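Local coordinates for protein putative aminotransferase (Actinomadura melliaura, PDB 4ZWV) that probably acts as a pyridoxal 5'-phosphate-dependent sugar aminotransferase in the biosynthesis of the aminopentose of the indolocarbazole AT2433, at residues 270-282 with 362-372. Numbering follows the deposited sequence.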
# COMPACT_ATOMS: atom_id res chain seq x y z
N TYR A 270 -7.89 25.14 -26.38
CA TYR A 270 -8.05 24.07 -27.36
C TYR A 270 -9.48 24.00 -27.91
O TYR A 270 -9.68 23.82 -29.11
CB TYR A 270 -7.68 22.71 -26.77
CG TYR A 270 -6.20 22.48 -26.51
CD1 TYR A 270 -5.22 23.14 -27.24
CD2 TYR A 270 -5.80 21.58 -25.54
CE1 TYR A 270 -3.87 22.90 -27.00
CE2 TYR A 270 -4.47 21.34 -25.28
CZ TYR A 270 -3.51 22.00 -26.01
OH TYR A 270 -2.18 21.74 -25.75
N ASP A 271 -10.47 24.13 -27.02
CA ASP A 271 -11.88 24.16 -27.44
C ASP A 271 -12.10 25.19 -28.54
O ASP A 271 -12.85 24.95 -29.49
CB ASP A 271 -12.80 24.51 -26.28
CG ASP A 271 -12.96 23.39 -25.27
OD1 ASP A 271 -12.66 22.21 -25.57
OD2 ASP A 271 -13.41 23.72 -24.16
N LYS A 272 -11.46 26.35 -28.39
CA LYS A 272 -11.67 27.48 -29.28
C LYS A 272 -10.88 27.35 -30.58
O LYS A 272 -11.36 27.76 -31.64
CB LYS A 272 -11.27 28.78 -28.57
CG LYS A 272 -11.40 30.05 -29.41
CD LYS A 272 -10.84 31.26 -28.65
CE LYS A 272 -11.01 32.56 -29.44
NZ LYS A 272 -10.28 32.54 -30.74
N GLU A 273 -9.69 26.76 -30.49
CA GLU A 273 -8.73 26.82 -31.58
C GLU A 273 -8.61 25.54 -32.40
O GLU A 273 -7.92 25.53 -33.43
CB GLU A 273 -7.35 27.20 -31.02
CG GLU A 273 -7.32 28.53 -30.27
CD GLU A 273 -7.52 29.73 -31.18
OE1 GLU A 273 -7.35 29.59 -32.41
OE2 GLU A 273 -7.85 30.82 -30.66
N LEU A 274 -9.25 24.47 -31.94
CA LEU A 274 -9.19 23.17 -32.62
C LEU A 274 -10.50 22.79 -33.32
O LEU A 274 -10.73 21.62 -33.59
CB LEU A 274 -8.78 22.07 -31.64
CG LEU A 274 -7.33 22.14 -31.15
CD1 LEU A 274 -7.00 20.95 -30.23
CD2 LEU A 274 -6.35 22.21 -32.32
N THR A 275 -11.38 23.77 -33.56
CA THR A 275 -12.60 23.50 -34.32
C THR A 275 -12.36 23.45 -35.82
O THR A 275 -11.45 24.10 -36.33
CB THR A 275 -13.68 24.58 -34.06
OG1 THR A 275 -13.27 25.83 -34.63
CG2 THR A 275 -13.96 24.71 -32.56
N GLY A 276 -13.15 22.66 -36.54
CA GLY A 276 -13.06 22.69 -37.99
C GLY A 276 -11.80 22.04 -38.55
O GLY A 276 -11.40 22.36 -39.66
N VAL A 277 -11.15 21.20 -37.76
CA VAL A 277 -9.95 20.51 -38.22
C VAL A 277 -10.32 19.20 -38.90
O VAL A 277 -10.96 18.35 -38.30
CB VAL A 277 -8.99 20.24 -37.06
CG1 VAL A 277 -7.76 19.48 -37.56
CG2 VAL A 277 -8.57 21.56 -36.42
N PRO A 278 -9.95 19.05 -40.18
CA PRO A 278 -10.27 17.79 -40.86
C PRO A 278 -9.68 16.59 -40.14
O PRO A 278 -8.49 16.61 -39.79
CB PRO A 278 -9.62 17.96 -42.24
CG PRO A 278 -9.47 19.43 -42.41
CD PRO A 278 -9.22 19.99 -41.05
N GLY A 279 -10.50 15.58 -39.89
CA GLY A 279 -10.01 14.38 -39.24
C GLY A 279 -9.88 14.46 -37.73
O GLY A 279 -9.38 13.53 -37.12
N LEU A 280 -10.33 15.56 -37.12
CA LEU A 280 -10.28 15.70 -35.67
C LEU A 280 -11.66 16.05 -35.10
O LEU A 280 -12.31 17.00 -35.55
CB LEU A 280 -9.25 16.75 -35.26
CG LEU A 280 -8.99 16.85 -33.74
CD1 LEU A 280 -7.53 17.14 -33.46
CD2 LEU A 280 -9.87 17.91 -33.09
N GLU A 281 -12.08 15.28 -34.11
CA GLU A 281 -13.37 15.49 -33.46
C GLU A 281 -13.14 15.82 -31.99
O GLU A 281 -12.42 15.12 -31.29
CB GLU A 281 -14.25 14.25 -33.62
CG GLU A 281 -15.67 14.42 -33.12
CD GLU A 281 -16.52 13.19 -33.37
OE1 GLU A 281 -15.94 12.09 -33.55
OE2 GLU A 281 -17.76 13.31 -33.37
N LEU A 282 -13.75 16.91 -31.53
CA LEU A 282 -13.67 17.30 -30.13
C LEU A 282 -14.74 16.60 -29.30
O LEU A 282 -15.75 16.13 -29.84
CB LEU A 282 -13.84 18.82 -30.00
CG LEU A 282 -12.84 19.72 -30.73
CD1 LEU A 282 -13.22 21.17 -30.55
CD2 LEU A 282 -11.43 19.47 -30.24
N GLU A 362 0.28 27.01 -28.35
CA GLU A 362 0.16 27.52 -29.71
C GLU A 362 0.86 26.57 -30.67
O GLU A 362 0.39 26.34 -31.79
CB GLU A 362 0.76 28.92 -29.81
CG GLU A 362 -0.10 30.00 -29.19
CD GLU A 362 0.63 31.31 -28.99
OE1 GLU A 362 1.73 31.47 -29.55
OE2 GLU A 362 0.09 32.19 -28.28
N HIS A 363 1.95 25.97 -30.21
CA HIS A 363 2.68 24.99 -31.01
C HIS A 363 1.85 23.72 -31.22
O HIS A 363 1.84 23.17 -32.33
CB HIS A 363 4.03 24.66 -30.33
CG HIS A 363 4.80 23.58 -31.01
ND1 HIS A 363 5.23 23.67 -32.32
CD2 HIS A 363 5.24 22.38 -30.55
CE1 HIS A 363 5.89 22.57 -32.64
NE2 HIS A 363 5.91 21.77 -31.58
N VAL A 364 1.15 23.28 -30.18
CA VAL A 364 0.28 22.11 -30.28
C VAL A 364 -0.82 22.37 -31.32
O VAL A 364 -1.03 21.56 -32.22
CB VAL A 364 -0.35 21.76 -28.92
CG1 VAL A 364 -1.43 20.68 -29.07
CG2 VAL A 364 0.73 21.31 -27.93
N VAL A 365 -1.49 23.51 -31.20
CA VAL A 365 -2.57 23.86 -32.12
C VAL A 365 -2.08 24.02 -33.55
O VAL A 365 -2.70 23.50 -34.48
CB VAL A 365 -3.27 25.16 -31.67
CG1 VAL A 365 -4.15 25.72 -32.79
CG2 VAL A 365 -4.10 24.88 -30.42
N ALA A 366 -0.96 24.72 -33.74
CA ALA A 366 -0.42 24.95 -35.07
C ALA A 366 -0.02 23.64 -35.74
O ALA A 366 -0.22 23.45 -36.95
CB ALA A 366 0.77 25.90 -35.01
N THR A 367 0.55 22.73 -34.95
CA THR A 367 0.97 21.44 -35.47
C THR A 367 -0.24 20.63 -35.93
O THR A 367 -0.26 20.12 -37.05
CB THR A 367 1.76 20.65 -34.41
OG1 THR A 367 2.97 21.36 -34.10
CG2 THR A 367 2.12 19.27 -34.93
N ILE A 368 -1.26 20.53 -35.08
CA ILE A 368 -2.47 19.81 -35.44
C ILE A 368 -3.17 20.42 -36.66
O ILE A 368 -3.56 19.70 -37.58
CB ILE A 368 -3.46 19.77 -34.25
CG1 ILE A 368 -2.88 18.91 -33.11
CG2 ILE A 368 -4.81 19.20 -34.67
CD1 ILE A 368 -3.71 18.95 -31.85
N ARG A 369 -3.27 21.74 -36.70
CA ARG A 369 -4.00 22.38 -37.79
C ARG A 369 -3.27 22.31 -39.13
O ARG A 369 -3.87 22.57 -40.17
CB ARG A 369 -4.33 23.84 -37.44
CG ARG A 369 -5.35 23.98 -36.31
CD ARG A 369 -5.92 25.39 -36.19
NE ARG A 369 -6.90 25.66 -37.24
CZ ARG A 369 -8.22 25.51 -37.10
NH1 ARG A 369 -8.73 25.12 -35.95
NH2 ARG A 369 -9.02 25.78 -38.12
N SER A 370 -1.99 21.96 -39.10
CA SER A 370 -1.22 21.83 -40.34
C SER A 370 -1.43 20.47 -41.00
O SER A 370 -0.95 20.24 -42.11
CB SER A 370 0.28 22.05 -40.07
OG SER A 370 0.84 20.98 -39.34
N GLY A 371 -2.16 19.58 -40.33
CA GLY A 371 -2.54 18.30 -40.91
C GLY A 371 -1.53 17.18 -40.70
O GLY A 371 -0.42 17.41 -40.24
N TRP A 372 -1.93 15.95 -41.04
CA TRP A 372 -1.06 14.80 -40.87
C TRP A 372 -1.35 13.72 -41.91
O TRP A 372 -0.69 12.68 -41.94
CB TRP A 372 -1.19 14.22 -39.46
CG TRP A 372 -2.58 13.79 -39.09
CD1 TRP A 372 -3.10 12.54 -39.20
CD2 TRP A 372 -3.61 14.63 -38.56
NE1 TRP A 372 -4.41 12.54 -38.76
CE2 TRP A 372 -4.75 13.81 -38.37
CE3 TRP A 372 -3.69 15.99 -38.24
CZ2 TRP A 372 -5.94 14.31 -37.85
CZ3 TRP A 372 -4.88 16.48 -37.73
CH2 TRP A 372 -5.98 15.65 -37.54
OXT TRP A 372 -2.23 13.87 -42.75
O HOH W 1 -11.57 26.90 -38.03
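Val364 opens the contact by setting CG1 3.6 Å from OH of Tyr270, in the small C-terminal alpha/beta part of the fold type I PLP-dependent aminotransferase fold of the DegT/DnrJ/EryC1 family, where the last helix, 358-369, packs on the end of the long helix 243-273 and on strand 280-282. The Tyr270 hydroxyl itself is hydrogen-bonded to Pro351 O. Val365 follows, its CG2 at the edge of the same ring, 3.8 Å from Tyr270 CD1, while CG1, anti to the backbone N (chi1 165°), lies against CB of Glu273. An alanine in place of Tyr270 would remove the ring and hydroxyl, and is likely to open a gap beside Val364 and Val365 and to leave Pro351 O without this partner. Ile368 CG2 touches both Leu280 CD1, at 3.6 Å, and Leu274 CD2; the Ile368 side chain also touches Met310 of helix 303-312. Arg369 bends at chi3 (77°), bringing its guanidinium to the loop that follows helix 243-273, with Val277 CG2 over one face. Arg369 NH1 donates hydrogen bonds to two carbonyls, Glu273 O at 2.7 Å, approached from above the carbonyl plane, and Thr275 O at 2.9 Å by a straighter bond; a water links NH2 to Thr275 O. Trp372, the C-terminal residue, hydrogen-bonds Asp301 O through NE1 and turns its six-membered ring to the Val277-Leu280 type II turn, with Gly279 O in plane at the ring edge, 3.6 Å from CZ2.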